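Local coordinates for protein putative phosphosugar isomerase (Clostridium difficile, PDB 3G68) that probably binds and isomerises a phosphorylated sugar through two SIS domains, as in relatives of glutamine-fructose-6-phosphate transaminase, at residues K36-G41 and D63-Y68; T84-V89 and K108-A113; Q57-I62 and L157-A162; S45-V50 and T223-L228. All blocks are in the same frame, centred on the assembly; numbering follows the deposited sequence.

Interaction 1: residues K36-G41 and D63-Y68; sequences KIIITG and DVVKMY
In Thr-40 the hydroxyl OG1 stands anti to the backbone N (chi1 -170°), which carries it to the neighbouring strand and the carbonyl of Met-67. In Met-67, a selenomethionine, chi1 of -56° sets CG anti to the carbonyl carbon; beyond it the chain is extended, and SE and CE lie against Ile-38. Thr-40 OG1 donates to Met-67 O over 2.7 Å, approaching 37° above the carbonyl plane. This side-chain bond follows a ladder of four backbone bonds: Ile-37 N to Asp-63 O, Val-65 N to Ile-37 O, Ile-39 N to Val-65 O and Met-67 N to Ile-39 O, each 2.9 to 3.0 Å long. Ile-37 thus bonds to Asp-63 through N and to Val-65 through O, and Ile-39 likewise to Val-65 and Met-67, the signature of parallel strands. Strands 36-40 and 63-67 are the arms of a beta-alpha-beta crossover through helix 43-59, in the five-stranded parallel sheet (order 2-1-3-4-5, flavodoxin-like) of the SIS domain, where 63-67 is an outermost strand within the chain. On the face carrying Ile-38, Val-65 and Met-67, Ile-38 CG1 and Val-65 CG2 lie side by side at 3.8 Å, and Ile-38 CG2 meets Met-67 SE at 3.8 Å. At the start of the strand the extended Lys-36 chain slants across Val-65, Lys-36 CE 4.1 Å from Val-65 CG2. On the other face, Ile-39 CD1 touches Val-64 CG1 at 4.1 Å and Ile-37 CG2 lies 4.2 Å from Val-64 CG1. Leu-56 of helix 43-59 packs there, as does Leu-154 of helix 145-165.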
loop_
_atom_site.group_PDB
_atom_site.type_symbol
_atom_site.label_atom_id
_atom_site.label_comp_id
_atom_site.label_asym_id
_atom_site.label_seq_id
_atom_site.Cartn_x
_atom_site.Cartn_y
_atom_site.Cartn_z
ATOM N N LYS B 36 36.450 -46.243 -18.694
ATOM C CA LYS B 36 35.301 -46.786 -19.416
ATOM C C LYS B 36 34.167 -47.085 -18.447
ATOM O O LYS B 36 34.402 -47.450 -17.292
ATOM C CB LYS B 36 35.725 -48.066 -20.149
ATOM C CG LYS B 36 34.659 -48.754 -21.004
ATOM C CD LYS B 36 35.288 -49.884 -21.851
ATOM C CE LYS B 36 34.276 -50.567 -22.742
ATOM N NZ LYS B 36 34.914 -51.619 -23.594
ATOM N N ILE B 37 32.931 -46.884 -18.916
ATOM C CA ILE B 37 31.742 -47.270 -18.188
ATOM C C ILE B 37 30.909 -48.201 -19.085
ATOM O O ILE B 37 30.663 -47.892 -20.242
ATOM C CB ILE B 37 30.901 -46.044 -17.796
ATOM C CG1 ILE B 37 31.631 -45.224 -16.732
ATOM C CG2 ILE B 37 29.565 -46.496 -17.244
ATOM C CD1 ILE B 37 30.998 -43.842 -16.480
ATOM N N ILE B 38 30.522 -49.346 -18.537
ATOM C CA ILE B 38 29.619 -50.274 -19.165
ATOM C C ILE B 38 28.365 -50.294 -18.280
ATOM O O ILE B 38 28.474 -50.455 -17.054
ATOM C CB ILE B 38 30.217 -51.703 -19.257
ATOM C CG1 ILE B 38 31.496 -51.706 -20.123
ATOM C CG2 ILE B 38 29.182 -52.652 -19.806
ATOM C CD1 ILE B 38 32.358 -52.998 -20.007
ATOM N N ILE B 39 27.199 -50.054 -18.880
ATOM C CA ILE B 39 25.926 -50.135 -18.176
ATOM C C ILE B 39 25.253 -51.406 -18.658
ATOM O O ILE B 39 25.117 -51.581 -19.862
ATOM C CB ILE B 39 24.998 -48.956 -18.501
ATOM C CG1 ILE B 39 25.658 -47.616 -18.190
ATOM C CG2 ILE B 39 23.696 -49.127 -17.739
ATOM C CD1 ILE B 39 24.945 -46.429 -18.861
ATOM N N THR B 40 24.851 -52.291 -17.742
ATOM C CA THR B 40 24.214 -53.546 -18.137
ATOM C C THR B 40 23.039 -53.917 -17.245
ATOM O O THR B 40 23.056 -53.661 -16.037
ATOM C CB THR B 40 25.238 -54.744 -18.221
ATOM O OG1 THR B 40 24.601 -55.878 -18.825
ATOM C CG2 THR B 40 25.766 -55.154 -16.852
ATOM N N GLY B 41 22.018 -54.503 -17.873
ATOM C CA GLY B 41 20.810 -55.003 -17.206
ATOM C C GLY B 41 19.856 -55.631 -18.218
ATOM O O GLY B 41 20.097 -55.553 -19.426
ATOM N N ASP B 63 34.649 -43.730 -22.757
ATOM C CA ASP B 63 33.604 -44.465 -23.449
ATOM C C ASP B 63 32.560 -44.931 -22.467
ATOM O O ASP B 63 32.890 -45.428 -21.387
ATOM C CB ASP B 63 34.151 -45.712 -24.156
ATOM C CG ASP B 63 34.813 -45.410 -25.479
ATOM O OD1 ASP B 63 35.481 -46.331 -25.987
ATOM O OD2 ASP B 63 34.667 -44.292 -26.021
ATOM N N VAL B 64 31.301 -44.748 -22.857
ATOM C CA VAL B 64 30.157 -45.207 -22.108
ATOM C C VAL B 64 29.415 -46.080 -23.095
ATOM O O VAL B 64 29.052 -45.631 -24.189
ATOM C CB VAL B 64 29.232 -44.081 -21.643
ATOM C CG1 VAL B 64 28.133 -44.658 -20.759
ATOM C CG2 VAL B 64 30.038 -43.029 -20.900
ATOM N N VAL B 65 29.218 -47.333 -22.724
ATOM C CA VAL B 65 28.523 -48.255 -23.606
ATOM C C VAL B 65 27.499 -48.992 -22.782
ATOM O O VAL B 65 27.588 -49.041 -21.548
ATOM C CB VAL B 65 29.513 -49.197 -24.319
ATOM C CG1 VAL B 65 30.504 -48.366 -25.164
ATOM C CG2 VAL B 65 30.256 -50.031 -23.323
ATOM N N LYS B 66 26.456 -49.469 -23.449
ATOM C CA LYS B 66 25.455 -50.265 -22.764
ATOM C C LYS B 66 25.421 -51.621 -23.432
ATOM O O LYS B 66 25.633 -51.725 -24.643
ATOM C CB LYS B 66 24.063 -49.593 -22.727
ATOM C CG LYS B 66 23.168 -49.728 -23.925
ATOM C CD LYS B 66 23.615 -48.939 -25.120
ATOM C CE LYS B 66 22.884 -49.437 -26.354
ATOM N NZ LYS B 66 23.424 -48.733 -27.541
HETATM N N MSE B 67 25.098 -52.640 -22.655
HETATM C CA MSE B 67 25.084 -53.995 -23.158
HETATM C C MSE B 67 24.094 -54.874 -22.443
HETATM O O MSE B 67 23.929 -54.758 -21.233
HETATM C CB MSE B 67 26.467 -54.627 -22.917
HETATM C CG MSE B 67 27.644 -53.881 -23.495
HETATM SE SE MSE B 67 29.275 -54.801 -22.966
HETATM C CE MSE B 67 30.668 -53.538 -23.596
ATOM N N TYR B 68 23.443 -55.769 -23.188
ATOM C CA TYR B 68 22.625 -56.806 -22.583
ATOM C C TYR B 68 23.592 -57.721 -21.801
ATOM O O TYR B 68 24.742 -57.897 -22.216
ATOM C CB TYR B 68 21.913 -57.676 -23.642
ATOM C CG TYR B 68 20.646 -57.144 -24.272
ATOM C CD1 TYR B 68 19.476 -56.968 -23.509
ATOM C CD2 TYR B 68 20.569 -56.931 -25.648
ATOM C CE1 TYR B 68 18.295 -56.534 -24.101
ATOM C CE2 TYR B 68 19.395 -56.507 -26.253
ATOM C CZ TYR B 68 18.249 -56.302 -25.487
ATOM O OH TYR B 68 17.066 -55.878 -26.113
#

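Interaction 2: residues T84-V89 and K108-A113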
loop_
_atom_site.group_PDB
_atom_site.type_symbol
_atom_site.label_atom_id
_atom_site.label_comp_id
_atom_site.label_asym_id
_atom_site.label_seq_id
_atom_site.Cartn_x
_atom_site.Cartn_y
_atom_site.Cartn_z
ATOM N N THR B 84 37.803 -49.572 -15.687
ATOM C CA THR B 84 36.477 -49.817 -16.241
ATOM C C THR B 84 35.481 -50.082 -15.128
ATOM O O THR B 84 35.676 -51.002 -14.344
ATOM C CB THR B 84 36.456 -51.050 -17.178
ATOM O OG1 THR B 84 37.318 -50.803 -18.289
ATOM C CG2 THR B 84 35.017 -51.333 -17.683
ATOM N N LEU B 85 34.414 -49.288 -15.084
ATOM C CA LEU B 85 33.328 -49.444 -14.110
ATOM C C LEU B 85 32.127 -50.124 -14.790
ATOM O O LEU B 85 31.592 -49.613 -15.792
ATOM C CB LEU B 85 32.894 -48.084 -13.552
ATOM C CG LEU B 85 31.668 -48.014 -12.616
ATOM C CD1 LEU B 85 31.957 -48.704 -11.279
ATOM C CD2 LEU B 85 31.172 -46.552 -12.409
ATOM N N VAL B 86 31.718 -51.280 -14.268
ATOM C CA VAL B 86 30.505 -51.947 -14.766
ATOM C C VAL B 86 29.367 -51.557 -13.823
ATOM O O VAL B 86 29.425 -51.823 -12.610
ATOM C CB VAL B 86 30.628 -53.480 -14.861
ATOM C CG1 VAL B 86 29.298 -54.091 -15.322
ATOM C CG2 VAL B 86 31.735 -53.841 -15.810
ATOM N N VAL B 87 28.361 -50.890 -14.375
ATOM C CA VAL B 87 27.193 -50.500 -13.613
ATOM C C VAL B 87 26.082 -51.507 -13.923
ATOM O O VAL B 87 25.525 -51.510 -15.023
ATOM C CB VAL B 87 26.736 -49.076 -13.931
ATOM C CG1 VAL B 87 25.576 -48.697 -13.028
ATOM C CG2 VAL B 87 27.885 -48.067 -13.768
ATOM N N GLY B 88 25.806 -52.378 -12.950
ATOM C CA GLY B 88 24.715 -53.337 -13.035
ATOM C C GLY B 88 23.421 -52.656 -12.589
ATOM O O GLY B 88 23.365 -52.081 -11.497
ATOM N N VAL B 89 22.390 -52.725 -13.427
ATOM C CA VAL B 89 21.072 -52.125 -13.170
ATOM C C VAL B 89 20.005 -53.232 -13.058
ATOM O O VAL B 89 19.862 -54.059 -13.959
ATOM C CB VAL B 89 20.715 -51.157 -14.294
ATOM C CG1 VAL B 89 19.350 -50.465 -14.038
ATOM C CG2 VAL B 89 21.813 -50.105 -14.469
ATOM N N LYS B 108 37.860 -59.819 -14.088
ATOM C CA LYS B 108 38.838 -59.215 -15.007
ATOM C C LYS B 108 39.407 -57.873 -14.501
ATOM O O LYS B 108 40.047 -57.147 -15.266
ATOM C CB LYS B 108 38.215 -59.017 -16.405
ATOM N N GLY B 109 39.175 -57.531 -13.235
ATOM C CA GLY B 109 39.688 -56.288 -12.656
ATOM C C GLY B 109 38.866 -55.021 -12.813
ATOM O O GLY B 109 39.404 -53.931 -12.630
ATOM N N CYS B 110 37.582 -55.151 -13.153
ATOM C CA CYS B 110 36.692 -53.986 -13.257
ATOM C C CYS B 110 36.149 -53.562 -11.886
ATOM O O CYS B 110 36.014 -54.376 -10.960
ATOM C CB CYS B 110 35.481 -54.270 -14.158
ATOM S SG CYS B 110 35.847 -54.627 -15.888
ATOM N N LYS B 111 35.801 -52.287 -11.791
ATOM C CA LYS B 111 35.114 -51.740 -10.619
ATOM C C LYS B 111 33.614 -52.008 -10.832
ATOM O O LYS B 111 33.140 -51.961 -11.968
ATOM C CB LYS B 111 35.423 -50.257 -10.484
ATOM C CG LYS B 111 36.879 -50.017 -10.132
ATOM C CD LYS B 111 37.264 -48.580 -10.219
ATOM C CE LYS B 111 38.677 -48.370 -9.683
ATOM N NZ LYS B 111 39.028 -46.919 -9.629
ATOM N N ILE B 112 32.895 -52.342 -9.762
ATOM C CA ILE B 112 31.491 -52.717 -9.858
ATOM C C ILE B 112 30.591 -51.752 -9.089
ATOM O O ILE B 112 30.857 -51.417 -7.919
ATOM C CB ILE B 112 31.252 -54.135 -9.302
ATOM C CG1 ILE B 112 32.195 -55.164 -9.953
ATOM C CG2 ILE B 112 29.793 -54.564 -9.491
ATOM C CD1 ILE B 112 32.103 -55.287 -11.493
ATOM N N ALA B 113 29.532 -51.310 -9.752
ATOM C CA ALA B 113 28.523 -50.458 -9.139
ATOM C C ALA B 113 27.170 -51.110 -9.363
ATOM O O ALA B 113 26.966 -51.776 -10.400
ATOM C CB ALA B 113 28.568 -49.061 -9.733
#
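Four backbone hydrogen bonds join Thr-84 through Gly-88 to Lys-111 through Ala-113: Lys-111 N gives to Thr-84 O, Val-86 N to Lys-111 O, Ala-113 N to Val-86 O and Gly-88 N to Ala-113 O, each spanning 2.8 to 2.9 Å. Lys-111 bonds to both Thr-84 and Val-86, and Ala-113 to both Val-86 and Gly-88, as parallel strands do; the strand directions differ by 24°. They are the arms of the beta-alpha-beta unit that crosses through helix 96-107 in the SIS-domain sheet. Ala-113 N points almost straight at Val-86 O, with an N-H...O angle of 170°. Before the second strand begins, Gly-109, with positive phi, is the C-prime residue of a Schellman motif: Cys-110 N bonds to Ala-105 O and Gly-109 N to Glu-106 O, ending the helix and turning the chain into the strand.

Outside the ladder, Leu-85 and Ala-113 share a face, and Leu-85 CD1 packs on Ala-113 CB at 3.7 Å and on Lys-111 CB at 3.9 Å. Val-86 and Ile-112 occupy the other face, with Val-86 CB 4.1 Å from Ile-112 CD1; Ala-105 of helix 96-107 packs on both. The hydroxyl of Thr-84 is held by Asn-81 OD1. Thr-84 CG2 is anti to the backbone N (OG1 chi1 -63°), which puts this methyl 3.8 Å from Cys-110 SG, while Cys-110 CB comes to 3.3 Å from Thr-84 O.

Interaction 3: residues Q57-I62 and L157-A162; sequences QNLLDI and LGLQIA
Leu-59 lays its CD2 methyl on the flat peptide group between Gly-158 and Leu-159 in helix 145-165. The methyl stands nearly straight above the carbonyl carbon, with Leu-59 CD2 3.5 Å from Gly-158 C, and equally far from Leu-159 N, so one face of that peptide carries it. From the same side of the plane, but off at the oxygen end, Leu-60 CD2 approaches Gly-158 O at 3.6 Å. That oxygen already accepts the helical bond from Ala-162 N, so the methyl adds a van der Waals contact to an acceptor that is satisfied within the helix. Gly-158 has no CB, and the place one would take is close to Leu-59 CD2, consistent with the short approach of that methyl.

Around the peptide the remaining contacts are apolar, and no hydrogen bond crosses. In Leu-59, CG is anti to the backbone N (chi1 -174°), an orientation that brings Leu-59 CG to 4.0 Å from Ala-162 CB. Further out, Leu-59 CD2 meets Leu-159 CD2 at 3.8 Å. Leu-60 crosses Ile-161 at about a right angle, with Leu-60 CD2 3.8 Å from Ile-161 CG2.

Leu-59 is still helical and Leu-60 is the first residue to leave helical backbone angles, so the contact fastens the C-terminal end of helix 43-59 to helix 145-165 within the SIS domain. Strand 36-40 lies against the pair, Ile-37 packing on Leu-60, Ile-62 and Ile-161, while Leu-159 reaches helix 170-184 at Tyr-173 and Ile-177.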
loop_
_atom_site.group_PDB
_atom_site.type_symbol
_atom_site.label_atom_id
_atom_site.label_comp_id
_atom_site.label_asym_id
_atom_site.label_seq_id
_atom_site.Cartn_x
_atom_site.Cartn_y
_atom_site.Cartn_z
ATOM N N GLN B 57 27.639 -40.311 -23.026
ATOM C CA GLN B 57 28.720 -40.265 -24.011
ATOM C C GLN B 57 29.046 -38.803 -24.367
ATOM O O GLN B 57 30.203 -38.450 -24.547
ATOM C CB GLN B 57 28.338 -41.069 -25.257
ATOM C CG GLN B 57 29.468 -41.254 -26.297
ATOM C CD GLN B 57 30.655 -42.116 -25.829
ATOM O OE1 GLN B 57 30.595 -42.819 -24.824
ATOM N NE2 GLN B 57 31.722 -42.088 -26.602
ATOM N N ASN B 58 28.010 -37.976 -24.487
ATOM C CA ASN B 58 28.171 -36.555 -24.737
ATOM C C ASN B 58 28.816 -35.828 -23.539
ATOM O O ASN B 58 29.727 -35.032 -23.721
ATOM C CB ASN B 58 26.823 -35.939 -25.060
ATOM C CG ASN B 58 26.909 -34.483 -25.394
ATOM O OD1 ASN B 58 26.677 -33.625 -24.528
ATOM N ND2 ASN B 58 27.267 -34.176 -26.633
ATOM N N LEU B 59 28.394 -36.152 -22.321
ATOM C CA LEU B 59 28.890 -35.474 -21.107
ATOM C C LEU B 59 30.325 -35.826 -20.720
ATOM O O LEU B 59 31.137 -34.937 -20.471
ATOM C CB LEU B 59 27.961 -35.789 -19.924
ATOM C CG LEU B 59 28.169 -35.107 -18.570
ATOM C CD1 LEU B 59 28.140 -33.590 -18.697
ATOM C CD2 LEU B 59 27.128 -35.581 -17.587
ATOM N N LEU B 60 30.632 -37.119 -20.675
ATOM C CA LEU B 60 31.925 -37.598 -20.207
ATOM C C LEU B 60 33.014 -37.721 -21.293
ATOM O O LEU B 60 32.732 -37.591 -22.508
ATOM C CB LEU B 60 31.731 -38.941 -19.498
ATOM C CG LEU B 60 30.739 -38.957 -18.339
ATOM C CD1 LEU B 60 30.580 -40.350 -17.834
ATOM C CD2 LEU B 60 31.252 -37.989 -17.222
ATOM N N ASP B 61 34.237 -37.979 -20.806
ATOM C CA ASP B 61 35.461 -38.168 -21.605
ATOM C C ASP B 61 35.963 -39.593 -21.672
ATOM O O ASP B 61 37.140 -39.829 -21.969
ATOM C CB ASP B 61 36.591 -37.369 -20.953
ATOM C CG ASP B 61 36.377 -35.937 -21.023
ATOM O OD1 ASP B 61 35.551 -35.543 -21.884
ATOM O OD2 ASP B 61 37.053 -35.216 -20.252
ATOM N N ILE B 62 35.109 -40.546 -21.360
ATOM C CA ILE B 62 35.473 -41.933 -21.355
ATOM C C ILE B 62 34.358 -42.608 -22.133
ATOM O O ILE B 62 33.232 -42.095 -22.174
ATOM C CB ILE B 62 35.604 -42.504 -19.896
ATOM C CG1 ILE B 62 34.350 -42.261 -19.048
ATOM C CG2 ILE B 62 36.801 -41.875 -19.161
ATOM C CD1 ILE B 62 34.301 -43.113 -17.823
ATOM N N LEU B 157 24.982 -39.727 -11.904
ATOM C CA LEU B 157 26.326 -40.348 -11.906
ATOM C C LEU B 157 27.251 -39.592 -12.852
ATOM O O LEU B 157 28.380 -39.232 -12.466
ATOM C CB LEU B 157 26.293 -41.825 -12.302
ATOM C CG LEU B 157 27.647 -42.560 -12.507
ATOM C CD1 LEU B 157 28.452 -42.599 -11.183
ATOM C CD2 LEU B 157 27.411 -43.968 -13.103
ATOM N N GLY B 158 26.774 -39.375 -14.081
ATOM C CA GLY B 158 27.509 -38.633 -15.106
ATOM C C GLY B 158 27.864 -37.233 -14.649
ATOM O O GLY B 158 29.027 -36.848 -14.644
ATOM N N LEU B 159 26.854 -36.480 -14.242
ATOM C CA LEU B 159 27.033 -35.103 -13.784
ATOM C C LEU B 159 28.026 -34.952 -12.615
ATOM O O LEU B 159 28.819 -34.009 -12.578
ATOM C CB LEU B 159 25.656 -34.499 -13.428
ATOM C CG LEU B 159 24.766 -34.136 -14.634
ATOM C CD1 LEU B 159 23.306 -33.789 -14.206
ATOM C CD2 LEU B 159 25.397 -32.958 -15.411
ATOM N N GLN B 160 27.942 -35.874 -11.669
ATOM C CA GLN B 160 28.788 -35.930 -10.474
ATOM C C GLN B 160 30.235 -36.232 -10.836
ATOM O O GLN B 160 31.156 -35.634 -10.279
ATOM C CB GLN B 160 28.237 -36.979 -9.503
ATOM C CG GLN B 160 26.922 -36.536 -8.792
ATOM C CD GLN B 160 27.173 -35.792 -7.489
ATOM O OE1 GLN B 160 28.110 -36.109 -6.773
ATOM N NE2 GLN B 160 26.300 -34.829 -7.154
ATOM N N ILE B 161 30.423 -37.140 -11.791
ATOM C CA ILE B 161 31.759 -37.464 -12.296
ATOM C C ILE B 161 32.295 -36.253 -13.041
ATOM O O ILE B 161 33.385 -35.804 -12.753
ATOM C CB ILE B 161 31.761 -38.666 -13.231
ATOM C CG1 ILE B 161 31.535 -39.953 -12.450
ATOM C CG2 ILE B 161 33.095 -38.787 -13.955
ATOM C CD1 ILE B 161 31.198 -41.135 -13.356
ATOM N N ALA B 162 31.497 -35.713 -13.958
ATOM C CA ALA B 162 31.886 -34.569 -14.783
ATOM C C ALA B 162 32.364 -33.374 -13.946
ATOM O O ALA B 162 33.385 -32.738 -14.255
ATOM C CB ALA B 162 30.716 -34.162 -15.693
#

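Interaction 4: residues S45-V50 and T223-L228; sequences SYHSGV and TLEAAL
The imidazole of His-47 gives its ND1-H to the anti lone pair of Glu-225 OE1, the one directed away from the other carboxylate oxygen. The bond is nearly straight: His-47 ND1 to Glu-225 OE1 measures 2.9 Å, with an N-H...O angle of 174°. The acceptor lies in the ring plane, although ring and carboxylate planes are 60° apart. Thr-44 OG1 also bonds to Glu-225 OE1, and Lys-229 NZ forms a salt bridge with OE2, so both carboxylate oxygens are engaged and the group's rotation is probably restrained.

Over one face of the imidazole sits Leu-224, its CB in a CH-pi contact 3.9 Å from the ring centroid; Glu-225 N lies above that face too, 4.0 Å from His-47 CG, which chi1 of -59° sets anti to the carbonyl carbon. These contacts join helix 43-59, of the first parallel sheet's domain, to helix 220-234, which follows strand 210-215 of the second sheet. Their short segments run nearly antiparallel, axes 9.3 Å apart, and bridge the two halves of the double-SIS protein. Leu-228 CD2 reaches His-47 CE1 at 3.7 Å. Ser-45 OG hydrogen-bonds to a citrate, probably from the crystallisation liquor, and citrate also lies about 5 Å from the Leu-228 side chain, consistent with a pocket.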
loop_
_atom_site.group_PDB
_atom_site.type_symbol
_atom_site.label_atom_id
_atom_site.label_comp_id
_atom_site.label_asym_id
_atom_site.label_seq_id
_atom_site.Cartn_x
_atom_site.Cartn_y
_atom_site.Cartn_z
ATOM N N SER B 45 15.637 -52.317 -17.318
ATOM C CA SER B 45 16.955 -51.872 -16.851
ATOM C C SER B 45 17.860 -51.659 -18.066
ATOM O O SER B 45 18.515 -50.610 -18.181
ATOM C CB SER B 45 17.551 -52.850 -15.853
ATOM O OG SER B 45 16.790 -52.811 -14.666
ATOM N N TYR B 46 17.836 -52.601 -19.015
ATOM C CA TYR B 46 18.560 -52.421 -20.277
ATOM C C TYR B 46 18.137 -51.127 -20.941
ATOM O O TYR B 46 18.989 -50.346 -21.359
ATOM C CB TYR B 46 18.373 -53.587 -21.261
ATOM C CG TYR B 46 19.137 -53.387 -22.561
ATOM C CD1 TYR B 46 20.519 -53.334 -22.572
ATOM C CD2 TYR B 46 18.465 -53.250 -23.772
ATOM C CE1 TYR B 46 21.223 -53.119 -23.754
ATOM C CE2 TYR B 46 19.156 -53.056 -24.950
ATOM C CZ TYR B 46 20.512 -52.987 -24.940
ATOM O OH TYR B 46 21.161 -52.791 -26.121
ATOM N N HIS B 47 16.830 -50.872 -21.009
ATOM C CA HIS B 47 16.323 -49.670 -21.688
ATOM C C HIS B 47 16.793 -48.377 -21.047
ATOM O O HIS B 47 16.974 -47.388 -21.739
ATOM C CB HIS B 47 14.787 -49.662 -21.816
ATOM C CG HIS B 47 14.229 -50.839 -22.582
ATOM N ND1 HIS B 47 13.006 -51.411 -22.288
ATOM C CD2 HIS B 47 14.765 -51.594 -23.571
ATOM C CE1 HIS B 47 12.791 -52.433 -23.106
ATOM N NE2 HIS B 47 13.846 -52.572 -23.891
ATOM N N SER B 48 16.938 -48.375 -19.725
ATOM C CA SER B 48 17.436 -47.182 -19.030
ATOM C C SER B 48 18.839 -46.860 -19.558
ATOM O O SER B 48 19.131 -45.707 -19.849
ATOM C CB SER B 48 17.387 -47.329 -17.499
ATOM O OG SER B 48 18.373 -48.234 -17.023
ATOM N N GLY B 49 19.676 -47.893 -19.731
ATOM C CA GLY B 49 21.005 -47.737 -20.326
ATOM C C GLY B 49 20.974 -47.287 -21.785
ATOM O O GLY B 49 21.710 -46.377 -22.191
ATOM N N VAL B 50 20.100 -47.884 -22.577
ATOM C CA VAL B 50 19.959 -47.480 -23.968
ATOM C C VAL B 50 19.604 -45.992 -24.051
ATOM O O VAL B 50 20.156 -45.243 -24.851
ATOM C CB VAL B 50 18.850 -48.290 -24.690
ATOM C CG1 VAL B 50 18.651 -47.795 -26.110
ATOM C CG2 VAL B 50 19.136 -49.777 -24.682
ATOM N N THR B 223 11.464 -45.556 -26.551
ATOM C CA THR B 223 10.597 -46.201 -27.574
ATOM C C THR B 223 10.519 -47.692 -27.323
ATOM O O THR B 223 9.453 -48.260 -27.324
ATOM C CB THR B 223 11.093 -45.873 -28.994
ATOM O OG1 THR B 223 11.085 -44.439 -29.131
ATOM C CG2 THR B 223 10.206 -46.505 -30.080
ATOM N N LEU B 224 11.668 -48.318 -27.066
ATOM C CA LEU B 224 11.740 -49.730 -26.709
ATOM C C LEU B 224 11.008 -50.033 -25.388
ATOM O O LEU B 224 10.321 -51.049 -25.262
ATOM C CB LEU B 224 13.198 -50.154 -26.591
ATOM C CG LEU B 224 14.033 -50.113 -27.853
ATOM C CD1 LEU B 224 15.501 -50.562 -27.504
ATOM C CD2 LEU B 224 13.399 -51.040 -28.915
ATOM N N GLU B 225 11.139 -49.144 -24.420
ATOM C CA GLU B 225 10.479 -49.323 -23.108
ATOM C C GLU B 225 8.971 -49.211 -23.230
ATOM O O GLU B 225 8.246 -50.030 -22.669
ATOM C CB GLU B 225 11.010 -48.324 -22.080
ATOM C CG GLU B 225 10.279 -48.303 -20.753
ATOM C CD GLU B 225 10.280 -49.625 -20.006
ATOM O OE1 GLU B 225 11.060 -50.541 -20.369
ATOM O OE2 GLU B 225 9.511 -49.703 -19.011
ATOM N N ALA B 226 8.517 -48.220 -23.987
ATOM C CA ALA B 226 7.084 -48.023 -24.243
ATOM C C ALA B 226 6.480 -49.262 -24.901
ATOM O O ALA B 226 5.415 -49.730 -24.521
ATOM C CB ALA B 226 6.870 -46.773 -25.122
ATOM N N ALA B 227 7.187 -49.803 -25.872
ATOM C CA ALA B 227 6.747 -50.995 -26.571
ATOM C C ALA B 227 6.679 -52.184 -25.603
ATOM O O ALA B 227 5.673 -52.891 -25.591
ATOM C CB ALA B 227 7.662 -51.287 -27.763
ATOM N N LEU B 228 7.704 -52.413 -24.785
ATOM C CA LEU B 228 7.684 -53.555 -23.834
ATOM C C LEU B 228 6.539 -53.419 -22.823
ATOM O O LEU B 228 5.864 -54.399 -22.539
ATOM C CB LEU B 228 9.014 -53.689 -23.070
ATOM C CG LEU B 228 9.142 -54.752 -21.979
ATOM C CD1 LEU B 228 8.872 -56.186 -22.552
ATOM C CD2 LEU B 228 10.532 -54.667 -21.241
#

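Overall arrangement
From the N terminus, 36-41 opens interaction 1, and the chain then passes 45-50 and 57-62, the opening segments of interactions 4 and 3, before 63-68 closes it; interaction 1 therefore crosses both. Interaction 2 follows in series, opening at 84-89 and closing at 108-113, and is nested inside the loop that interaction 3 closes at 157-162. Interaction 4 closes last, at 223-228, enclosing interactions 2 and 3. Interactions 1 and 2 build adjacent parts of one sheet, bonded together by Ile-38 O to Val-87 N. Interaction 3 ties helix 43-59 to helix 145-165 beside that sheet, and interaction 4 links the same helix 43-59 to the second domain.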